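Local coordinates for CBS domain protein/ACT domain protein (Thermotoga maritima, PDB 1VR9) that is of unknown function but combines a CBS domain pair with an ACT domain, and may bind or transport magnesium ions, at residues T44-V49 / H101-L106; P24-S29 / S72-K77; D82-E87 / E111-K116. One frame throughout, in Å; residues are numbered along the deposited sequence. Where two conformers were deposited one is given.

In the fold
Interaction 1 is the most central of the three. It brings strand 46-50 of the first CBS domain against strand 105-109 of the second, and a buried carboxylate does most of the work. Interactions 2 and 3 each lie further out. Interaction 2 sits on strand 25-27, the sheet neighbour of strand 46-50, and I48 of interaction 1 pairs with P24 and V26 there. It is partly buried, its main side-chain hydrogen bonds lie within each segment, and a water links the two, weakly on one side. Interaction 3 is a surface contact on the second sheet, where strand 105-109 lies between 85-86 and 115-120. Its chemistry is selenium against rings and opposite charges near but not touching.

Interaction 1 (T44-V49 / H101-L106); sequences TNECIV and HQEPYL
The polar part of this contact centres on the buried carboxylate of E46. Its CG is anti to the backbone N (chi1 176°), and the chain then runs extended toward H101-L106. The backbone N-H of Y105 donates to E46 OE1 at 2.9 Å, reaching the syn lone pair at a bent N-H...O angle of 144°. The second oxygen, E46 OE2, lies 2.7 Å from Y105 O. Both oxygens therefore face the backbone of one residue. The acid of E103 is also close, with E103 OE1 3.6 Å from E46 OE1 and the two carboxylate planes 73° apart. Such a neighbour would probably make it easier for one of the acids to hold a proton. A water donates to E103 OE1 at 2.9 Å and more weakly to N45 OD1, so it bridges the two segments.

The van der Waals contacts are built around P104 and Y105. E46 OE1 packs 3.1 Å from P104 CD and also lies in plane at the edge of the Y105 ring. T44 OG1 touches the proline from another side, 3.4 Å from P104 CG. The apolar contact is between I48 and Y105. The I48 side chain crosses that of Y105 at about a right angle, and I48 CD1 meets Y105 CB at 4.0 Å. The Y105 side chain also packs on P24 and S120, and I48 on L115 and A118.

The contact joins the beginnings of strands 46-50 and 105-109, one from each CBS domain. Sheet-to-sheet apposition of this kind is characteristic of the CBS pair, or Bateman module.

Interaction 2 (P24-S29 / S72-K77); sequences PMVEES and SSVFNK
The end of edge strand 25-27 in the first CBS domain meets the loop that leads from strand 56-61 toward strand 85-86. The closest approach is a CA-H...O contact, with E28 O 3.1 Å from F75 CA. The same carbonyl oxygen lies 3.6 Å from V74 CG2, so it touches two successive residues of the loop. Deeper in, V26 CG2 only just reaches V74 CG2, at 4.5 Å. These two valines also pack on helix 32-41, V26 against R38 and V74 against C35.

The loop is shaped by an ST turn. S73 OG is anti to its backbone N and accepts from F75 N at 3.1 Å, with a fairly straight angle of 155°. On the other segment one carboxylate oxygen takes two bonds. E27 OE1 receives S29 OG at 2.6 Å through its syn lone pair, and S29 N at 2.8 Å from above the carboxylate plane.

The side chains of E28 and F75 run alongside, pointing the same way. E28 CD lies 3.7 Å from F75 CE1, and the carboxylate is turned 60° from the ring. A water over one face of the ring, offset toward its rim, donates to F75 O at 3.1 Å and weakly to E28 OE1. Backbone bonds also pair V74 with A30 and S72 with V32.

Interaction 3 (D82-E87 / E111-K116); sequences DFFVHE and EEMRLK
This is a surface contact within the second CBS domain, between strand 85-86 with its flanking residues and the turn and first residues of strand 115-120. It is made mostly by side chains. M113, a selenomethionine, carries one half of it. The bend at chi2 brings M113 SE toward F84, and chi3 (101°) turns CE to H86. M113 SE lies 4.6 Å from the centroid of the F84 ring, an oblique Met-aromatic contact. M113 CE comes to 3.1 Å from H86 NE2, at the edge of the ring and near its plane, so packing is tight here. The backbone N of E111 also lies at that ring's edge, 4.2 Å from H86 CD2. H86 ND1 in turn sits in plane at the edge of the F84 ring.

The other half pairs E87 with K116, whose chains cross obliquely. E87 OE2 rests 3.8 Å from K116 CB, and E87 CD 3.9 Å from K116 CG. The K116 chain is bent, and its NZ stays 5.2 Å from E87 OE2, so the opposite charges are near without touching. An alanine at E87 would remove the carboxylate and would probably strip K116 of both this packing and the nearby negative charge.

Strand 105-109 lies between the two edge strands: V85 and E87 pair with it through backbone bonds, and F84 packs on V109. V85 packs on helix 91-100 through H93 and L97. M113 in the turn and L115 at the start of the strand make backbone bonds to F56 and G54 of the first CBS domain.

Interaction 1 (T44-V49 / H101-L106)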
loop_
_atom_site.group_PDB
_atom_site.type_symbol
_atom_site.label_atom_id
_atom_site.label_comp_id
_atom_site.label_asym_id
_atom_site.label_seq_id
_atom_site.Cartn_x
_atom_site.Cartn_y
_atom_site.Cartn_z
ATOM N N THR A 44 3.544 -3.759 11.016
ATOM C CA THR A 44 3.840 -2.625 10.179
ATOM C C THR A 44 3.041 -1.361 10.617
ATOM O O THR A 44 2.284 -1.418 11.585
ATOM C CB THR A 44 3.592 -3.000 8.720
ATOM O OG1 THR A 44 4.119 -1.984 7.849
ATOM C CG2 THR A 44 2.078 -3.185 8.456
ATOM N N ASN A 45 3.285 -0.231 9.955
ATOM C CA ASN A 45 2.662 1.050 10.300
ATOM C C ASN A 45 1.972 1.706 9.078
ATOM O O ASN A 45 1.787 2.931 9.051
ATOM C CB ASN A 45 3.671 2.021 10.886
ATOM C CG ASN A 45 4.847 2.265 9.969
ATOM O OD1 ASN A 45 4.918 1.713 8.868
ATOM N ND2 ASN A 45 5.792 3.087 10.431
ATOM N N GLU A 46 1.644 0.882 8.094
ATOM C CA GLU A 46 0.913 1.305 6.884
ATOM C C GLU A 46 -0.217 0.307 6.610
ATOM O O GLU A 46 -0.056 -0.898 6.826
ATOM C CB GLU A 46 1.855 1.288 5.677
ATOM C CG GLU A 46 1.157 1.630 4.350
ATOM C CD GLU A 46 1.970 1.285 3.113
ATOM O OE1 GLU A 46 3.068 0.775 3.276
ATOM O OE2 GLU A 46 1.517 1.575 1.988
ATOM N N CYS A 47 -1.356 0.807 6.096
ATOM C CA CYS A 47 -2.445 -0.023 5.628
ATOM C C CYS A 47 -2.882 0.564 4.299
ATOM O O CYS A 47 -3.068 1.781 4.214
ATOM C CB CYS A 47 -3.605 0.030 6.615
ATOM S SG CYS A 47 -4.732 -1.337 6.435
ATOM N N ILE A 48 -3.010 -0.269 3.281
ATOM C CA ILE A 48 -3.504 0.183 1.975
ATOM C C ILE A 48 -5.038 0.190 2.023
ATOM O O ILE A 48 -5.654 -0.722 2.584
ATOM C CB ILE A 48 -2.946 -0.706 0.815
ATOM C CG1 ILE A 48 -1.423 -0.478 0.684
ATOM C CG2 ILE A 48 -3.650 -0.423 -0.490
ATOM C CD1 ILE A 48 -0.717 -1.369 -0.339
ATOM N N VAL A 49 -5.659 1.185 1.415
ATOM C CA VAL A 49 -7.124 1.300 1.483
ATOM C C VAL A 49 -7.761 1.199 0.099
ATOM O O VAL A 49 -7.275 1.787 -0.864
ATOM C CB VAL A 49 -7.541 2.653 2.138
ATOM C CG1 VAL A 49 -9.035 2.757 2.222
ATOM C CG2 VAL A 49 -6.912 2.837 3.534
ATOM N N HIS A 101 8.078 8.462 -1.329
ATOM C CA HIS A 101 7.596 7.984 -0.030
ATOM C C HIS A 101 8.112 6.577 0.292
ATOM O O HIS A 101 7.796 5.606 -0.424
ATOM C CB HIS A 101 6.068 7.960 -0.044
ATOM C CG HIS A 101 5.442 9.274 -0.403
ATOM N ND1 HIS A 101 5.399 10.343 0.464
ATOM C CD2 HIS A 101 4.808 9.674 -1.528
ATOM C CE1 HIS A 101 4.783 11.355 -0.121
ATOM N NE2 HIS A 101 4.406 10.976 -1.328
ATOM N N GLN A 102 8.877 6.438 1.379
ATOM C CA GLN A 102 9.477 5.124 1.716
ATOM C C GLN A 102 8.534 4.229 2.544
ATOM O O GLN A 102 8.853 3.789 3.664
ATOM C CB GLN A 102 10.819 5.293 2.427
ATOM C CG GLN A 102 11.902 5.971 1.582
ATOM C CD GLN A 102 11.899 7.476 1.681
ATOM O OE1 GLN A 102 12.065 8.051 2.759
ATOM N NE2 GLN A 102 11.744 8.138 0.535
ATOM N N GLU A 103 7.376 3.948 1.987
ATOM C CA GLU A 103 6.369 3.144 2.650
ATOM C C GLU A 103 6.778 1.694 2.457
ATOM O O GLU A 103 7.415 1.373 1.456
ATOM C CB GLU A 103 5.003 3.381 1.997
ATOM C CG GLU A 103 4.416 4.772 2.159
ATOM C CD GLU A 103 3.950 5.077 3.562
ATOM O OE1 GLU A 103 3.572 4.144 4.308
ATOM O OE2 GLU A 103 3.994 6.274 3.943
ATOM N N PRO A 104 6.433 0.809 3.400
ATOM C CA PRO A 104 6.760 -0.622 3.235
ATOM C C PRO A 104 6.054 -1.364 2.113
ATOM O O PRO A 104 6.540 -2.431 1.714
ATOM C CB PRO A 104 6.354 -1.227 4.572
ATOM C CG PRO A 104 5.424 -0.307 5.166
ATOM C CD PRO A 104 5.798 1.061 4.705
ATOM N N TYR A 105 4.905 -0.850 1.667
ATOM C CA TYR A 105 4.132 -1.438 0.597
ATOM C C TYR A 105 3.649 -0.390 -0.395
ATOM O O TYR A 105 3.027 0.617 -0.008
ATOM C CB TYR A 105 2.930 -2.208 1.147
ATOM C CG TYR A 105 3.293 -3.299 2.100
ATOM C CD1 TYR A 105 3.550 -4.577 1.641
ATOM C CD2 TYR A 105 3.335 -3.075 3.474
ATOM C CE1 TYR A 105 3.867 -5.612 2.517
ATOM C CE2 TYR A 105 3.658 -4.097 4.354
ATOM C CZ TYR A 105 3.911 -5.359 3.876
ATOM O OH TYR A 105 4.231 -6.374 4.770
ATOM N N LEU A 106 3.983 -0.613 -1.660
ATOM C CA LEU A 106 3.598 0.252 -2.769
ATOM C C LEU A 106 2.362 -0.350 -3.486
ATOM O O LEU A 106 2.403 -1.487 -4.000
ATOM C CB LEU A 106 4.771 0.423 -3.741
ATOM C CG LEU A 106 4.494 1.102 -5.076
ATOM C CD1 LEU A 106 4.041 2.531 -4.899
ATOM C CD2 LEU A 106 5.726 1.063 -5.949
HETATM O O HOH W 1 4.710 3.952 6.915
#

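Interaction 2 (P24-S29 / S72-K77)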
loop_
_atom_site.group_PDB
_atom_site.type_symbol
_atom_site.label_atom_id
_atom_site.label_comp_id
_atom_site.label_asym_id
_atom_site.label_seq_id
_atom_site.Cartn_x
_atom_site.Cartn_y
_atom_site.Cartn_z
ATOM N N PRO A 24 -1.063 -5.488 4.127
ATOM C CA PRO A 24 -2.174 -4.965 4.935
ATOM C C PRO A 24 -3.167 -4.121 4.112
ATOM O O PRO A 24 -2.786 -3.138 3.494
ATOM C CB PRO A 24 -1.472 -4.116 5.991
ATOM C CG PRO A 24 -0.203 -3.674 5.330
ATOM C CD PRO A 24 0.212 -4.778 4.413
HETATM N N MSE A 25 -4.446 -4.467 4.176
HETATM C CA MSE A 25 -5.463 -3.789 3.366
HETATM C C MSE A 25 -6.759 -3.655 4.171
HETATM O O MSE A 25 -7.171 -4.610 4.834
HETATM C CB MSE A 25 -5.703 -4.604 2.085
HETATM C CG MSE A 25 -6.681 -3.997 1.072
HETATM SE SE MSE A 25 -8.559 -4.012 1.580
HETATM C CE MSE A 25 -8.813 -5.899 1.952
ATOM N N VAL A 26 -7.403 -2.484 4.097
ATOM C CA VAL A 26 -8.761 -2.345 4.634
ATOM C C VAL A 26 -9.633 -1.587 3.652
ATOM O O VAL A 26 -9.119 -0.927 2.758
ATOM C CB VAL A 26 -8.837 -1.601 6.010
ATOM C CG1 VAL A 26 -8.121 -2.396 7.086
ATOM C CG2 VAL A 26 -8.341 -0.167 5.908
ATOM N N GLU A 27 -10.941 -1.656 3.858
ATOM C CA GLU A 27 -11.882 -0.839 3.072
ATOM C C GLU A 27 -12.025 0.552 3.696
ATOM O O GLU A 27 -11.808 0.720 4.888
ATOM C CB GLU A 27 -13.251 -1.538 3.000
ATOM C CG GLU A 27 -14.284 -0.912 2.047
ATOM C CD GLU A 27 -15.216 0.088 2.728
ATOM O OE1 GLU A 27 -15.339 0.057 3.978
ATOM O OE2 GLU A 27 -15.826 0.908 2.015
ATOM N N GLU A 28 -12.420 1.535 2.892
ATOM C CA GLU A 28 -12.403 2.956 3.294
ATOM C C GLU A 28 -13.213 3.318 4.552
ATOM O O GLU A 28 -12.949 4.354 5.167
ATOM C CB GLU A 28 -12.843 3.845 2.113
ATOM C CG GLU A 28 -14.276 3.677 1.681
ATOM C CD GLU A 28 -14.664 4.547 0.486
ATOM O OE1 GLU A 28 -13.830 5.368 0.054
ATOM O OE2 GLU A 28 -15.791 4.388 -0.013
ATOM N N SER A 29 -14.183 2.480 4.922
ATOM C CA SER A 29 -15.057 2.738 6.070
ATOM C C SER A 29 -14.750 1.819 7.262
ATOM O O SER A 29 -15.516 1.751 8.236
ATOM C CB SER A 29 -16.515 2.599 5.643
ATOM O OG SER A 29 -16.915 1.250 5.604
ATOM N N SER A 72 -14.346 4.743 15.707
ATOM C CA SER A 72 -14.433 5.707 14.621
ATOM C C SER A 72 -13.867 5.114 13.326
ATOM O O SER A 72 -13.222 4.057 13.337
ATOM C CB SER A 72 -13.738 7.012 14.985
ATOM O OG SER A 72 -12.354 6.856 15.224
ATOM N N SER A 73 -14.173 5.788 12.218
ATOM C CA SER A 73 -13.829 5.318 10.865
ATOM C C SER A 73 -12.498 5.893 10.395
ATOM O O SER A 73 -12.117 7.003 10.803
ATOM C CB SER A 73 -14.924 5.771 9.895
ATOM O OG SER A 73 -14.627 5.407 8.570
ATOM N N VAL A 74 -11.837 5.182 9.483
ATOM C CA VAL A 74 -10.600 5.674 8.860
ATOM C C VAL A 74 -10.883 6.508 7.595
ATOM O O VAL A 74 -9.949 6.963 6.929
ATOM C CB VAL A 74 -9.627 4.538 8.512
ATOM C CG1 VAL A 74 -9.287 3.690 9.759
ATOM C CG2 VAL A 74 -10.158 3.666 7.376
ATOM N N PHE A 75 -12.169 6.711 7.293
ATOM C CA PHE A 75 -12.631 7.351 6.058
ATOM C C PHE A 75 -11.944 8.671 5.768
ATOM O O PHE A 75 -11.491 8.872 4.646
ATOM C CB PHE A 75 -14.147 7.552 6.108
ATOM C CG PHE A 75 -14.757 7.967 4.789
ATOM C CD1 PHE A 75 -15.066 7.011 3.822
ATOM C CD2 PHE A 75 -15.028 9.293 4.517
ATOM C CE1 PHE A 75 -15.633 7.385 2.611
ATOM C CE2 PHE A 75 -15.604 9.664 3.311
ATOM C CZ PHE A 75 -15.885 8.697 2.351
ATOM N N ASN A 76 -11.837 9.536 6.779
ATOM C CA ASN A 76 -11.191 10.847 6.636
ATOM C C ASN A 76 -9.690 10.864 6.916
ATOM O O ASN A 76 -9.086 11.930 6.880
ATOM C CB ASN A 76 -11.838 11.865 7.588
ATOM C CG ASN A 76 -13.278 12.140 7.254
ATOM O OD1 ASN A 76 -13.668 12.084 6.092
ATOM N ND2 ASN A 76 -14.072 12.472 8.265
ATOM N N LYS A 77 -9.111 9.701 7.198
ATOM C CA LYS A 77 -7.708 9.592 7.615
ATOM C C LYS A 77 -6.780 9.058 6.508
ATOM O O LYS A 77 -5.562 8.872 6.726
ATOM C CB LYS A 77 -7.610 8.739 8.887
ATOM C CG LYS A 77 -8.609 9.114 9.997
ATOM C CD LYS A 77 -8.451 10.554 10.480
ATOM C CE LYS A 77 -9.577 10.978 11.433
ATOM N NZ LYS A 77 -9.364 12.348 11.984
HETATM O O HOH W 2 -11.809 7.119 2.120
#

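Interaction 3 (D82-E87 / E111-K116)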
loop_
_atom_site.group_PDB
_atom_site.type_symbol
_atom_site.label_atom_id
_atom_site.label_comp_id
_atom_site.label_asym_id
_atom_site.label_seq_id
_atom_site.Cartn_x
_atom_site.Cartn_y
_atom_site.Cartn_z
ATOM N N ASP A 82 -1.904 9.465 -4.548
ATOM C CA ASP A 82 -1.096 9.393 -5.774
ATOM C C ASP A 82 0.015 8.350 -5.695
ATOM O O ASP A 82 0.812 8.226 -6.639
ATOM C CB ASP A 82 -0.488 10.768 -6.108
ATOM C CG ASP A 82 -1.530 11.887 -6.127
ATOM O OD1 ASP A 82 -2.503 11.818 -6.931
ATOM O OD2 ASP A 82 -1.387 12.857 -5.339
ATOM N N PHE A 83 0.069 7.606 -4.581
ATOM C CA PHE A 83 1.161 6.660 -4.301
ATOM C C PHE A 83 0.788 5.268 -4.815
ATOM O O PHE A 83 0.222 4.448 -4.097
ATOM C CB PHE A 83 1.489 6.630 -2.797
ATOM C CG PHE A 83 2.658 5.771 -2.436
ATOM C CD1 PHE A 83 3.961 6.126 -2.813
ATOM C CD2 PHE A 83 2.490 4.622 -1.647
ATOM C CE1 PHE A 83 5.049 5.340 -2.452
ATOM C CE2 PHE A 83 3.555 3.862 -1.283
ATOM C CZ PHE A 83 4.857 4.214 -1.696
ATOM N N PHE A 84 1.105 5.020 -6.085
ATOM C CA PHE A 84 0.801 3.752 -6.724
ATOM C C PHE A 84 1.667 3.593 -7.974
ATOM O O PHE A 84 2.200 4.567 -8.497
ATOM C CB PHE A 84 -0.692 3.687 -7.143
ATOM C CG PHE A 84 -1.077 4.701 -8.193
ATOM C CD1 PHE A 84 -0.860 4.454 -9.536
ATOM C CD2 PHE A 84 -1.620 5.925 -7.828
ATOM C CE1 PHE A 84 -1.184 5.399 -10.496
ATOM C CE2 PHE A 84 -1.951 6.858 -8.757
ATOM C CZ PHE A 84 -1.740 6.611 -10.103
ATOM N N VAL A 85 1.762 2.359 -8.451
ATOM C CA VAL A 85 2.264 2.082 -9.804
ATOM C C VAL A 85 1.287 1.138 -10.521
ATOM O O VAL A 85 0.451 0.540 -9.878
ATOM C CB VAL A 85 3.685 1.482 -9.792
ATOM C CG1 VAL A 85 4.656 2.505 -9.293
ATOM C CG2 VAL A 85 3.770 0.190 -8.973
ATOM N N HIS A 86 1.405 1.026 -11.843
ATOM C CA HIS A 86 0.534 0.140 -12.626
ATOM C C HIS A 86 1.170 -1.244 -12.793
ATOM O O HIS A 86 2.380 -1.384 -12.757
ATOM C CB HIS A 86 0.232 0.753 -14.005
ATOM C CG HIS A 86 -0.816 1.817 -13.974
ATOM N ND1 HIS A 86 -0.533 3.144 -13.715
ATOM C CD2 HIS A 86 -2.155 1.751 -14.175
ATOM C CE1 HIS A 86 -1.652 3.847 -13.769
ATOM N NE2 HIS A 86 -2.649 3.026 -14.044
ATOM N N GLU A 87 0.342 -2.265 -12.996
ATOM C CA GLU A 87 0.842 -3.630 -13.207
ATOM C C GLU A 87 1.915 -3.739 -14.289
ATOM O O GLU A 87 2.852 -4.535 -14.173
ATOM C CB GLU A 87 -0.294 -4.547 -13.639
ATOM C CG GLU A 87 -1.273 -4.922 -12.548
ATOM C CD GLU A 87 -2.245 -6.001 -13.013
ATOM O OE1 GLU A 87 -2.988 -5.789 -14.005
ATOM O OE2 GLU A 87 -2.269 -7.073 -12.378
ATOM N N GLU A 111 -5.591 -0.439 -15.102
ATOM C CA GLU A 111 -5.895 0.788 -15.838
ATOM C C GLU A 111 -7.158 1.524 -15.387
ATOM O O GLU A 111 -7.333 2.699 -15.718
ATOM C CB GLU A 111 -5.972 0.487 -17.327
ATOM C CG GLU A 111 -4.644 0.058 -17.905
ATOM C CD GLU A 111 -4.696 -0.170 -19.400
ATOM O OE1 GLU A 111 -5.715 0.183 -20.042
ATOM O OE2 GLU A 111 -3.701 -0.705 -19.938
ATOM N N GLU A 112 -8.038 0.847 -14.655
ATOM C CA GLU A 112 -9.201 1.497 -14.053
ATOM C C GLU A 112 -8.990 1.855 -12.588
ATOM O O GLU A 112 -9.947 2.113 -11.877
ATOM C CB GLU A 112 -10.447 0.614 -14.200
ATOM C CG GLU A 112 -10.971 0.546 -15.605
ATOM C CD GLU A 112 -10.072 -0.247 -16.522
ATOM O OE1 GLU A 112 -9.653 -1.354 -16.120
ATOM O OE2 GLU A 112 -9.789 0.233 -17.640
HETATM N N MSE A 113 -7.729 1.886 -12.136
HETATM C CA MSE A 113 -7.393 2.147 -10.741
HETATM C C MSE A 113 -7.880 1.102 -9.728
HETATM O O MSE A 113 -7.952 1.405 -8.541
HETATM C CB MSE A 113 -7.836 3.554 -10.293
HETATM C CG MSE A 113 -7.206 4.730 -11.065
HETATM SE SE MSE A 113 -5.255 4.684 -11.476
HETATM C CE MSE A 113 -5.444 4.126 -13.343
ATOM N N ARG A 114 -8.170 -0.120 -10.174
ATOM C CA ARG A 114 -8.511 -1.199 -9.247
ATOM C C ARG A 114 -7.229 -1.710 -8.602
ATOM O O ARG A 114 -6.244 -1.940 -9.290
ATOM C CB ARG A 114 -9.248 -2.336 -9.945
ATOM C CG ARG A 114 -10.530 -1.900 -10.658
ATOM C CD ARG A 114 -11.819 -2.319 -9.898
ATOM N NE ARG A 114 -13.000 -1.521 -10.242
ATOM C CZ ARG A 114 -13.671 -1.592 -11.393
ATOM N NH1 ARG A 114 -13.292 -2.431 -12.351
ATOM N NH2 ARG A 114 -14.730 -0.815 -11.595
ATOM N N LEU A 115 -7.261 -1.889 -7.289
ATOM C CA LEU A 115 -6.140 -2.444 -6.552
ATOM C C LEU A 115 -5.893 -3.910 -6.928
ATOM O O LEU A 115 -6.793 -4.749 -6.824
ATOM C CB LEU A 115 -6.408 -2.340 -5.045
ATOM C CG LEU A 115 -5.254 -2.660 -4.105
ATOM C CD1 LEU A 115 -4.064 -1.737 -4.374
ATOM C CD2 LEU A 115 -5.722 -2.493 -2.679
ATOM N N LYS A 116 -4.684 -4.216 -7.392
ATOM C CA LYS A 116 -4.343 -5.575 -7.846
ATOM C C LYS A 116 -3.332 -6.293 -6.942
ATOM O O LYS A 116 -3.065 -7.494 -7.134
ATOM C CB LYS A 116 -3.786 -5.508 -9.262
ATOM C CG LYS A 116 -4.800 -5.001 -10.299
ATOM C CD LYS A 116 -6.130 -5.755 -10.281
ATOM C CE LYS A 116 -5.980 -7.248 -10.517
ATOM N NZ LYS A 116 -7.259 -7.852 -11.012
#